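Local coordinates for glycosyl hydrolase family 62 protein (Coprinopsis cinerea, PDB 5B6T) that hydrolyses terminal alpha-L-arabinofuranosyl groups, probably side chains of arabinoxylan in hemicellulose, as a family 62 alpha-L-arabinofuranosidase, at residues Arg122-Ser126 with Phe174-Asn179; Cys148-His154 with Arg166-Leu171; Trp259-His265 with Tyr288-Pro293. All coordinates share one frame; numbering follows the deposited sequence.

Contact 1 (Arg122-Ser126 with Phe174-Asn179); sequences RTFYS and FPNGFN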
loop_
_atom_site.group_PDB
_atom_site.type_symbol
_atom_site.label_atom_id
_atom_site.label_comp_id
_atom_site.label_asym_id
_atom_site.label_seq_id
_atom_site.Cartn_x
_atom_site.Cartn_y
_atom_site.Cartn_z
ATOM N N ARG A 122 0.358 -16.044 -9.796
ATOM C CA ARG A 122 -0.991 -16.588 -10.067
ATOM C C ARG A 122 -1.978 -15.426 -9.956
ATOM O O ARG A 122 -1.628 -14.378 -9.407
ATOM C CB ARG A 122 -1.338 -17.722 -9.091
ATOM C CG ARG A 122 -0.556 -19.005 -9.370
ATOM C CD ARG A 122 -0.781 -20.010 -8.252
ATOM N NE ARG A 122 -0.058 -21.273 -8.450
ATOM C CZ ARG A 122 -0.587 -22.501 -8.386
ATOM N NH1 ARG A 122 -1.880 -22.689 -8.110
ATOM N NH2 ARG A 122 0.199 -23.560 -8.589
ATOM N N THR A 123 -3.181 -15.571 -10.500
ATOM C CA THR A 123 -4.148 -14.483 -10.439
ATOM C C THR A 123 -5.417 -14.850 -9.649
ATOM O O THR A 123 -5.781 -16.029 -9.558
ATOM C CB THR A 123 -4.527 -13.968 -11.821
ATOM O OG1 THR A 123 -5.110 -15.028 -12.580
ATOM C CG2 THR A 123 -3.310 -13.427 -12.551
ATOM N N PHE A 124 -6.045 -13.826 -9.059
ATOM C CA PHE A 124 -7.255 -13.982 -8.267
ATOM C C PHE A 124 -8.513 -14.039 -9.149
ATOM O O PHE A 124 -9.600 -14.422 -8.684
ATOM C CB PHE A 124 -7.386 -12.781 -7.310
ATOM C CG PHE A 124 -6.431 -12.773 -6.153
ATOM C CD1 PHE A 124 -6.494 -13.747 -5.169
ATOM C CD2 PHE A 124 -5.467 -11.760 -6.025
ATOM C CE1 PHE A 124 -5.656 -13.721 -4.087
ATOM C CE2 PHE A 124 -4.619 -11.728 -4.916
ATOM C CZ PHE A 124 -4.715 -12.718 -3.955
ATOM N N TYR A 125 -8.403 -13.566 -10.391
ATOM C CA TYR A 125 -9.501 -13.605 -11.344
ATOM C C TYR A 125 -8.972 -14.132 -12.673
ATOM O O TYR A 125 -7.804 -14.016 -12.965
ATOM C CB TYR A 125 -10.035 -12.200 -11.621
ATOM C CG TYR A 125 -10.468 -11.358 -10.417
ATOM C CD1 TYR A 125 -11.759 -11.437 -9.916
ATOM C CD2 TYR A 125 -9.612 -10.414 -9.871
ATOM C CE1 TYR A 125 -12.149 -10.633 -8.866
ATOM C CE2 TYR A 125 -9.991 -9.599 -8.842
ATOM C CZ TYR A 125 -11.250 -9.689 -8.346
ATOM O OH TYR A 125 -11.634 -8.840 -7.327
ATOM N N SER A 126 -9.868 -14.605 -13.524
ATOM C CA SER A 126 -9.453 -15.059 -14.852
ATOM C C SER A 126 -9.107 -13.898 -15.824
ATOM O O SER A 126 -8.378 -14.077 -16.801
ATOM C CB SER A 126 -10.524 -16.015 -15.418
ATOM O OG SER A 126 -11.687 -15.271 -15.754
ATOM N N PHE A 174 -9.809 -19.095 0.058
ATOM C CA PHE A 174 -8.729 -18.163 -0.297
ATOM C C PHE A 174 -7.501 -18.980 -0.730
ATOM O O PHE A 174 -7.121 -19.932 -0.048
ATOM C CB PHE A 174 -8.401 -17.225 0.859
ATOM C CG PHE A 174 -7.319 -16.228 0.534
ATOM C CD1 PHE A 174 -7.635 -15.022 -0.063
ATOM C CD2 PHE A 174 -5.989 -16.513 0.803
ATOM C CE1 PHE A 174 -6.619 -14.110 -0.390
ATOM C CE2 PHE A 174 -4.977 -15.610 0.466
ATOM C CZ PHE A 174 -5.300 -14.412 -0.136
ATOM N N PRO A 175 -6.846 -18.614 -1.841
ATOM C CA PRO A 175 -7.008 -17.436 -2.687
ATOM C C PRO A 175 -8.030 -17.610 -3.817
ATOM O O PRO A 175 -8.174 -16.694 -4.635
ATOM C CB PRO A 175 -5.621 -17.282 -3.304
ATOM C CG PRO A 175 -5.173 -18.700 -3.483
ATOM C CD PRO A 175 -5.692 -19.434 -2.281
ATOM N N ASN A 176 -8.733 -18.741 -3.863
ATOM C CA ASN A 176 -9.710 -18.995 -4.919
ATOM C C ASN A 176 -11.090 -18.487 -4.537
ATOM O O ASN A 176 -11.368 -18.234 -3.362
ATOM C CB ASN A 176 -9.758 -20.502 -5.190
ATOM C CG ASN A 176 -8.400 -21.041 -5.609
ATOM O OD1 ASN A 176 -7.818 -20.559 -6.562
ATOM N ND2 ASN A 176 -7.873 -21.968 -4.850
ATOM N N GLY A 177 -11.932 -18.322 -5.533
ATOM C CA GLY A 177 -13.341 -18.039 -5.334
ATOM C C GLY A 177 -13.761 -16.595 -5.180
ATOM O O GLY A 177 -14.916 -16.338 -4.881
ATOM N N PHE A 178 -12.856 -15.643 -5.405
ATOM C CA PHE A 178 -13.251 -14.247 -5.326
ATOM C C PHE A 178 -14.367 -13.951 -6.299
ATOM O O PHE A 178 -14.280 -14.273 -7.480
ATOM C CB PHE A 178 -12.067 -13.289 -5.532
ATOM C CG PHE A 178 -11.290 -13.044 -4.286
ATOM C CD1 PHE A 178 -11.858 -12.353 -3.220
ATOM C CD2 PHE A 178 -10.004 -13.522 -4.154
ATOM C CE1 PHE A 178 -11.132 -12.122 -2.078
ATOM C CE2 PHE A 178 -9.270 -13.296 -2.992
ATOM C CZ PHE A 178 -9.831 -12.598 -1.954
ATOM N N ASN A 179 -15.418 -13.316 -5.776
ATOM C CA ASN A 179 -16.622 -13.094 -6.557
ATOM C C ASN A 179 -16.535 -11.846 -7.402
ATOM O O ASN A 179 -15.477 -11.186 -7.467
ATOM C CB ASN A 179 -17.863 -13.100 -5.658
ATOM C CG ASN A 179 -17.919 -11.941 -4.698
ATOM O OD1 ASN A 179 -16.994 -11.133 -4.580
ATOM N ND2 ASN A 179 -19.017 -11.873 -3.957
HETATM O O HOH W 1 -5.571 -18.528 -7.888
HETATM O O HOH W 2 -10.095 -16.007 -6.507
HETATM O O HOH W 3 -12.192 -15.020 -9.200
#
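Phe124, Phe174 and Phe178 form an aromatic cluster that joins two blades of the five-bladed beta-propeller fold of glycoside hydrolase family 62. Segment 122-126 carries the outermost strand of one sheet, while segment 174-179 belongs to the loop linking strands 163-170 and 182-186 of another.

Ring-to-ring contact comes first. Phe124 turns its CG opposite the carbonyl carbon (chi1 -73°), which brings its ring to Phe178. Phe178 presents its edge to the face of Phe124 in an offset edge-to-face pair with planes 87° apart, and its CE2 comes to 3.6 Å from CD1 of Phe124. The two side chains run alongside one another and point the same way. Phe174 reaches the cluster more obliquely, CE1 lying 3.8 Å from CE1 of Phe124.

Pro175 adds aliphatic packing against both Phe124 and Phe174. Entered through a cis peptide bond, it crosses the Phe124 side chain at about a right angle. Its CB sits 3.6 Å from Phe124 CE1 and at the same time covers the centre of one face of Phe174.

Carbonyl oxygens approach ring rims rather than faces. Pro175 O lies in the plane of the Phe124 ring, 3.4 Å from CD1, and Asn179 O takes the corresponding place beside CE1 of Tyr125, whose hydroxyl bonds to Ser167.

Water supplies the polar link between the backbones. One molecule donates to Phe124 O and Pro175 O while accepting from Phe178 N. A second bridges the same carbonyl onward, donating to Phe124 O at 2.7 Å and to Phe178 O at 2.8 Å.

Contact 2 (Cys148-His154 with Arg166-Leu171); sequences CDSSLCH and RSQTSL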
loop_
_atom_site.group_PDB
_atom_site.type_symbol
_atom_site.label_atom_id
_atom_site.label_comp_id
_atom_site.label_asym_id
_atom_site.label_seq_id
_atom_site.Cartn_x
_atom_site.Cartn_y
_atom_site.Cartn_z
ATOM N N CYS A 148 -8.809 -9.964 5.628
ATOM C CA CYS A 148 -9.734 -11.017 6.027
ATOM C C CYS A 148 -10.243 -10.772 7.441
ATOM O O CYS A 148 -9.542 -10.207 8.273
ATOM C CB CYS A 148 -9.038 -12.377 5.993
ATOM S SG CYS A 148 -8.166 -12.692 4.439
ATOM N N ASP A 149 -11.435 -11.285 7.736
ATOM C CA ASP A 149 -11.883 -11.354 9.122
ATOM C C ASP A 149 -11.999 -12.846 9.474
ATOM O O ASP A 149 -11.395 -13.666 8.797
ATOM C CB ASP A 149 -13.163 -10.532 9.320
ATOM C CG ASP A 149 -14.398 -11.151 8.682
ATOM O OD1 ASP A 149 -14.351 -12.210 8.042
ATOM O OD2 ASP A 149 -15.472 -10.533 8.839
ATOM N N SER A 150 -12.761 -13.235 10.494
ATOM C CA SER A 150 -12.826 -14.659 10.861
ATOM C C SER A 150 -13.540 -15.570 9.854
ATOM O O SER A 150 -13.450 -16.803 9.939
ATOM C CB SER A 150 -13.501 -14.809 12.238
ATOM O OG SER A 150 -14.860 -14.400 12.177
ATOM N N SER A 151 -14.270 -14.999 8.912
ATOM C CA SER A 151 -14.978 -15.864 7.947
ATOM C C SER A 151 -14.776 -15.553 6.480
ATOM O O SER A 151 -14.890 -16.471 5.655
ATOM C CB SER A 151 -16.461 -15.924 8.265
ATOM O OG SER A 151 -17.068 -14.730 7.896
ATOM N N LEU A 152 -14.476 -14.297 6.147
ATOM C CA LEU A 152 -14.307 -13.883 4.751
ATOM C C LEU A 152 -12.970 -13.238 4.490
ATOM O O LEU A 152 -12.373 -12.664 5.389
ATOM C CB LEU A 152 -15.348 -12.819 4.393
ATOM C CG LEU A 152 -16.814 -13.234 4.460
ATOM C CD1 LEU A 152 -17.721 -12.018 4.259
ATOM C CD2 LEU A 152 -17.098 -14.330 3.446
ATOM N N CYS A 153 -12.530 -13.325 3.229
ATOM C CA CYS A 153 -11.429 -12.550 2.700
ATOM C C CYS A 153 -11.957 -11.573 1.681
ATOM O O CYS A 153 -12.877 -11.906 0.920
ATOM C CB CYS A 153 -10.404 -13.463 2.034
ATOM S SG CYS A 153 -9.695 -14.638 3.205
ATOM N N HIS A 154 -11.413 -10.359 1.715
ATOM C CA HIS A 154 -11.814 -9.285 0.818
ATOM C C HIS A 154 -10.631 -8.850 -0.025
ATOM O O HIS A 154 -9.509 -8.760 0.483
ATOM C CB HIS A 154 -12.361 -8.073 1.615
ATOM C CG HIS A 154 -13.522 -8.427 2.503
ATOM N ND1 HIS A 154 -14.829 -8.233 2.119
ATOM C CD2 HIS A 154 -13.569 -8.967 3.739
ATOM C CE1 HIS A 154 -15.632 -8.662 3.082
ATOM N NE2 HIS A 154 -14.887 -9.083 4.086
ATOM N N ARG A 166 -14.440 -4.047 -4.445
ATOM C CA ARG A 166 -14.259 -5.065 -3.413
ATOM C C ARG A 166 -14.926 -6.398 -3.808
ATOM O O ARG A 166 -16.131 -6.413 -4.092
ATOM C CB ARG A 166 -14.843 -4.579 -2.100
ATOM C CG ARG A 166 -14.582 -5.490 -0.906
ATOM C CD ARG A 166 -15.375 -5.160 0.343
ATOM N NE ARG A 166 -16.824 -5.221 0.108
ATOM C CZ ARG A 166 -17.536 -6.341 0.079
ATOM N NH1 ARG A 166 -16.972 -7.508 0.286
ATOM N NH2 ARG A 166 -18.832 -6.280 -0.164
ATOM N N SER A 167 -14.129 -7.472 -3.857
ATOM C CA SER A 167 -14.627 -8.852 -3.995
ATOM C C SER A 167 -14.441 -9.555 -2.683
ATOM O O SER A 167 -13.645 -9.137 -1.818
ATOM C CB SER A 167 -13.865 -9.630 -5.071
ATOM O OG SER A 167 -14.141 -9.128 -6.370
ATOM N N GLN A 168 -15.164 -10.658 -2.517
ATOM C CA GLN A 168 -14.941 -11.491 -1.346
ATOM C C GLN A 168 -14.964 -12.962 -1.668
ATOM O O GLN A 168 -15.509 -13.371 -2.699
ATOM C CB GLN A 168 -15.964 -11.146 -0.263
ATOM C CG GLN A 168 -17.410 -11.265 -0.741
ATOM C CD GLN A 168 -18.374 -10.966 0.376
ATOM O OE1 GLN A 168 -18.368 -9.859 0.957
ATOM N NE2 GLN A 168 -19.213 -11.954 0.708
ATOM N N THR A 169 -14.315 -13.738 -0.794
ATOM C CA THR A 169 -14.344 -15.184 -0.831
ATOM C C THR A 169 -14.286 -15.709 0.602
ATOM O O THR A 169 -14.069 -14.937 1.514
ATOM C CB THR A 169 -13.183 -15.772 -1.685
ATOM O OG1 THR A 169 -13.416 -17.156 -1.960
ATOM C CG2 THR A 169 -11.849 -15.643 -1.006
ATOM N N SER A 170 -14.533 -16.998 0.821
ATOM C CA SER A 170 -14.392 -17.536 2.170
ATOM C C SER A 170 -12.939 -17.645 2.599
ATOM O O SER A 170 -12.032 -17.846 1.781
ATOM C CB SER A 170 -15.062 -18.904 2.317
ATOM O OG SER A 170 -14.378 -19.820 1.504
ATOM N N LEU A 171 -12.717 -17.567 3.908
ATOM C CA LEU A 171 -11.395 -17.827 4.458
ATOM C C LEU A 171 -10.835 -19.194 4.030
ATOM O O LEU A 171 -9.649 -19.305 3.745
ATOM C CB LEU A 171 -11.428 -17.675 5.991
ATOM C CG LEU A 171 -10.126 -17.652 6.781
ATOM C CD1 LEU A 171 -9.351 -16.391 6.504
ATOM C CD2 LEU A 171 -10.458 -17.727 8.259
#
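Cys153 and Thr169 make an antiparallel hydrogen-bonded pair in the beta hairpin of strands 152-158 and 163-170, the two middle strands of a four-stranded propeller blade. Their reciprocal bonds measure 2.8 Å from Cys153 N to Thr169 O and 2.9 Å from Thr169 N to Cys153 O. Farther out, Leu171 N donates to Ser151 O.

Gln168 shows how one side chain can serve several neighbours. Its CB rests 3.4 Å from Cys153 O, close to the backbone of the opposite strand. With CG set between the backbone N and the carbonyl carbon (chi1 56°) and the chain extended beyond, the amide rises beside His154, its plane nearly perpendicular to the imidazole at 87°. CD passes near CD1 of Leu152. At the tip the amide divides its work: NE2 packs 3.9 Å from Leu152 CD1, whereas OE1 accepts a hydrogen bond from Arg166 NH1 at 2.8 Å, in the carbonyl plane and on a lone pair.

That same NH1 also donates to His154 ND1, 2.9 Å away. NH1 lies in the imidazole plane, but ND1 is tilted from the guanidinium plane, and the bond is bent, 134° at the hydrogen. Arg166 thus ties together two side chains of the non-hydrogen-bonded pair His154 and Gln168, and the paired bonds should restrict rotation of the imidazole and the amide alike.

At the other end, Asp149 shapes the turn into strand 152-158: its OD1 accepts from Ser151 N, an Asx turn, and from Leu152 N, extending it to an Asx motif. Cys148 and Cys153, a disulfide pair, flank this turn; their SG atoms are 2.8 Å apart here, longer than a normal S-S bond, so the bond is doubtful in this copy. CD1 of Leu171 packs 3.8 Å from Cys153 SG.

Contact 3 (Trp259-His265 with Tyr288-Pro293); sequences WTRDISH and YQGLDP. With CA (calcium ion), chain D.
Thr260 OG1 takes part in two hydrogen bonds at once, accepting from Leu291 N at 3.1 Å and donating to Asp262 O at 2.7 Å, in the carbonyl plane and on a lone pair. Swung opposite the backbone N (chi1 -178°), it pins a loop of the propeller fold against segment 288-293. A water accepts from Arg261 N and donates to Asp262 OD2 and Leu291 O; OD2 also forms a salt bridge with Arg220, and OD1 accepts from Arg221 N.

Closer to the middle of the propeller, Ser264 and Gln289 form an antiparallel hydrogen-bonded pair. Gln289 NE2 adds a side-chain bond to Ser264 OG, 2.9 Å long and in the amide plane; the same hydroxyl also bonds to Glu213.

Packing contacts flank these bonds. Trp259 CZ3 lies 3.4 Å from the carbonyl carbon of Gly290, which has no side chain to intervene, and Ile263 CD1 approaches Tyr288 CE2 to 3.7 Å. On the outside, Pro293 CB covers one face of the Arg261 guanidinium, offset toward its rim.

Where the loop ends, the imidazole of His265 is the protein ligand of the calcium ion: NE2 binds the metal at 2.2 Å, and five waters complete its shell.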
loop_
_atom_site.group_PDB
_atom_site.type_symbol
_atom_site.label_atom_id
_atom_site.label_comp_id
_atom_site.label_asym_id
_atom_site.label_seq_id
_atom_site.Cartn_x
_atom_site.Cartn_y
_atom_site.Cartn_z
ATOM N N TRP A 259 11.131 17.847 2.553
ATOM C CA TRP A 259 11.707 17.328 1.310
ATOM C C TRP A 259 10.667 16.919 0.271
ATOM O O TRP A 259 10.981 16.643 -0.897
ATOM C CB TRP A 259 12.656 16.189 1.641
ATOM C CG TRP A 259 11.983 14.970 2.198
ATOM C CD1 TRP A 259 11.724 14.716 3.497
ATOM C CD2 TRP A 259 11.541 13.816 1.456
ATOM N NE1 TRP A 259 11.106 13.486 3.628
ATOM C CE2 TRP A 259 11.001 12.905 2.389
ATOM C CE3 TRP A 259 11.547 13.470 0.097
ATOM C CZ2 TRP A 259 10.473 11.661 2.013
ATOM C CZ3 TRP A 259 11.049 12.210 -0.270
ATOM C CH2 TRP A 259 10.507 11.340 0.684
ATOM N N THR A 260 9.411 16.875 0.695
ATOM C CA THR A 260 8.322 16.500 -0.184
ATOM C C THR A 260 7.094 17.315 0.185
ATOM O O THR A 260 6.873 17.608 1.361
ATOM C CB THR A 260 8.034 14.978 -0.076
ATOM O OG1 THR A 260 6.979 14.632 -0.981
ATOM C CG2 THR A 260 7.660 14.570 1.350
ATOM N N ARG A 261 6.291 17.655 -0.824
ATOM C CA ARG A 261 4.941 18.199 -0.652
ATOM C C ARG A 261 3.849 17.174 -0.930
ATOM O O ARG A 261 2.673 17.488 -0.782
ATOM C CB ARG A 261 4.731 19.399 -1.588
ATOM C CG ARG A 261 5.621 20.593 -1.258
ATOM C CD ARG A 261 5.216 21.794 -2.115
ATOM N NE ARG A 261 6.374 22.653 -2.346
ATOM C CZ ARG A 261 6.554 23.441 -3.412
ATOM N NH1 ARG A 261 5.642 23.524 -4.379
ATOM N NH2 ARG A 261 7.672 24.148 -3.510
ATOM N N ASP A 262 4.265 15.986 -1.378
ATOM C CA ASP A 262 3.377 14.887 -1.701
ATOM C C ASP A 262 3.500 13.819 -0.642
ATOM O O ASP A 262 4.631 13.439 -0.273
ATOM C CB ASP A 262 3.766 14.276 -3.044
ATOM C CG ASP A 262 3.523 15.209 -4.204
ATOM O OD1 ASP A 262 2.398 15.188 -4.750
ATOM O OD2 ASP A 262 4.473 15.964 -4.589
ATOM N N ILE A 263 2.339 13.343 -0.162
ATOM C CA ILE A 263 2.283 12.187 0.726
ATOM C C ILE A 263 1.518 11.135 -0.051
ATOM O O ILE A 263 0.308 11.262 -0.257
ATOM C CB ILE A 263 1.587 12.470 2.088
ATOM C CG1 ILE A 263 2.156 13.715 2.749
ATOM C CG2 ILE A 263 1.717 11.250 2.973
ATOM C CD1 ILE A 263 3.636 13.684 3.104
ATOM N N SER A 264 2.254 10.146 -0.549
ATOM C CA SER A 264 1.713 9.211 -1.523
ATOM C C SER A 264 1.932 7.735 -1.102
ATOM O O SER A 264 2.642 7.458 -0.121
ATOM C CB SER A 264 2.299 9.596 -2.899
ATOM O OG SER A 264 1.902 8.764 -3.972
ATOM N N HIS A 265 1.281 6.838 -1.860
ATOM C CA HIS A 265 1.202 5.387 -1.676
ATOM C C HIS A 265 2.064 4.804 -0.589
ATOM O O HIS A 265 3.263 4.683 -0.754
ATOM C CB HIS A 265 1.501 4.689 -3.000
ATOM C CG HIS A 265 1.044 3.273 -3.024
ATOM N ND1 HIS A 265 0.461 2.680 -4.125
ATOM C CD2 HIS A 265 1.027 2.345 -2.041
ATOM C CE1 HIS A 265 0.133 1.439 -3.822
ATOM N NE2 HIS A 265 0.474 1.205 -2.568
ATOM N N TYR A 288 5.767 5.782 3.604
ATOM C CA TYR A 288 5.120 6.386 2.440
ATOM C C TYR A 288 6.169 6.729 1.393
ATOM O O TYR A 288 7.381 6.664 1.662
ATOM C CB TYR A 288 4.348 7.618 2.884
ATOM C CG TYR A 288 5.219 8.822 3.186
ATOM C CD1 TYR A 288 5.907 8.950 4.403
ATOM C CD2 TYR A 288 5.337 9.857 2.278
ATOM C CE1 TYR A 288 6.703 10.043 4.677
ATOM C CE2 TYR A 288 6.130 10.956 2.544
ATOM C CZ TYR A 288 6.818 11.047 3.744
ATOM O OH TYR A 288 7.573 12.177 4.026
ATOM N N GLN A 289 5.704 7.124 0.220
ATOM C CA GLN A 289 6.569 7.663 -0.802
ATOM C C GLN A 289 6.357 9.154 -0.998
ATOM O O GLN A 289 5.211 9.653 -1.038
ATOM C CB GLN A 289 6.383 6.955 -2.160
ATOM C CG GLN A 289 4.982 7.071 -2.755
ATOM C CD GLN A 289 4.790 6.305 -4.039
ATOM O OE1 GLN A 289 5.452 5.294 -4.307
ATOM N NE2 GLN A 289 3.834 6.779 -4.852
ATOM N N GLY A 290 7.488 9.861 -1.131
ATOM C CA GLY A 290 7.521 11.291 -1.389
ATOM C C GLY A 290 8.542 11.584 -2.453
ATOM O O GLY A 290 9.265 10.695 -2.905
ATOM N N LEU A 291 8.603 12.844 -2.878
ATOM C CA LEU A 291 9.585 13.249 -3.871
ATOM C C LEU A 291 9.826 14.747 -3.834
ATOM O O LEU A 291 9.048 15.520 -3.261
ATOM C CB LEU A 291 9.192 12.803 -5.279
ATOM C CG LEU A 291 8.210 13.682 -6.061
ATOM C CD1 LEU A 291 8.070 13.105 -7.434
ATOM C CD2 LEU A 291 6.847 13.791 -5.409
ATOM N N ASP A 292 10.939 15.161 -4.432
ATOM C CA ASP A 292 11.270 16.580 -4.495
ATOM C C ASP A 292 10.139 17.346 -5.216
ATOM O O ASP A 292 9.709 16.952 -6.290
ATOM C CB ASP A 292 12.598 16.716 -5.236
ATOM C CG ASP A 292 13.091 18.151 -5.387
ATOM O OD1 ASP A 292 12.333 19.116 -5.367
ATOM O OD2 ASP A 292 14.301 18.279 -5.617
ATOM N N PRO A 293 9.628 18.421 -4.598
ATOM C CA PRO A 293 8.480 19.131 -5.211
ATOM C C PRO A 293 8.788 19.832 -6.518
ATOM O O PRO A 293 7.853 20.244 -7.205
ATOM C CB PRO A 293 8.081 20.158 -4.155
ATOM C CG PRO A 293 9.254 20.299 -3.295
ATOM C CD PRO A 293 10.004 18.990 -3.298
HETATM CA CA CA D . 0.155 -0.563 -1.384
HETATM O O HOH W 4 6.724 16.998 -3.460
HETATM O O HOH W 5 -1.431 0.490 -0.403
HETATM O O HOH W 6 -1.173 -1.367 -2.739
HETATM O O HOH W 7 0.028 -2.301 -0.245
HETATM O O HOH W 8 1.367 0.277 0.100
HETATM O O HOH W 9 1.870 -1.483 -2.348
#

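Overall arrangement
Contacts 1 and 2 belong together: their centres are 12 Å apart, and Ser167 OG of contact 2 bonds to both Tyr125 OH and Asn179 O of contact 1. These bonds tie the hairpin to the loop that meets the neighbouring blade. Contact 3 lies across the chain's centre, its own centre about 33 and 32 Å from theirs. It alone reaches the calcium directly, whereas the Phe124 side chain stays about 13 Å from the ion. The calcium-bearing middle of the propeller is consistent with the active-site region, as in other family 62 enzymes. A glycerol about 4 Å from the His265 side chain probably comes from the crystallisation liquor; a lead ion lies about 7 Å from that of Gln289.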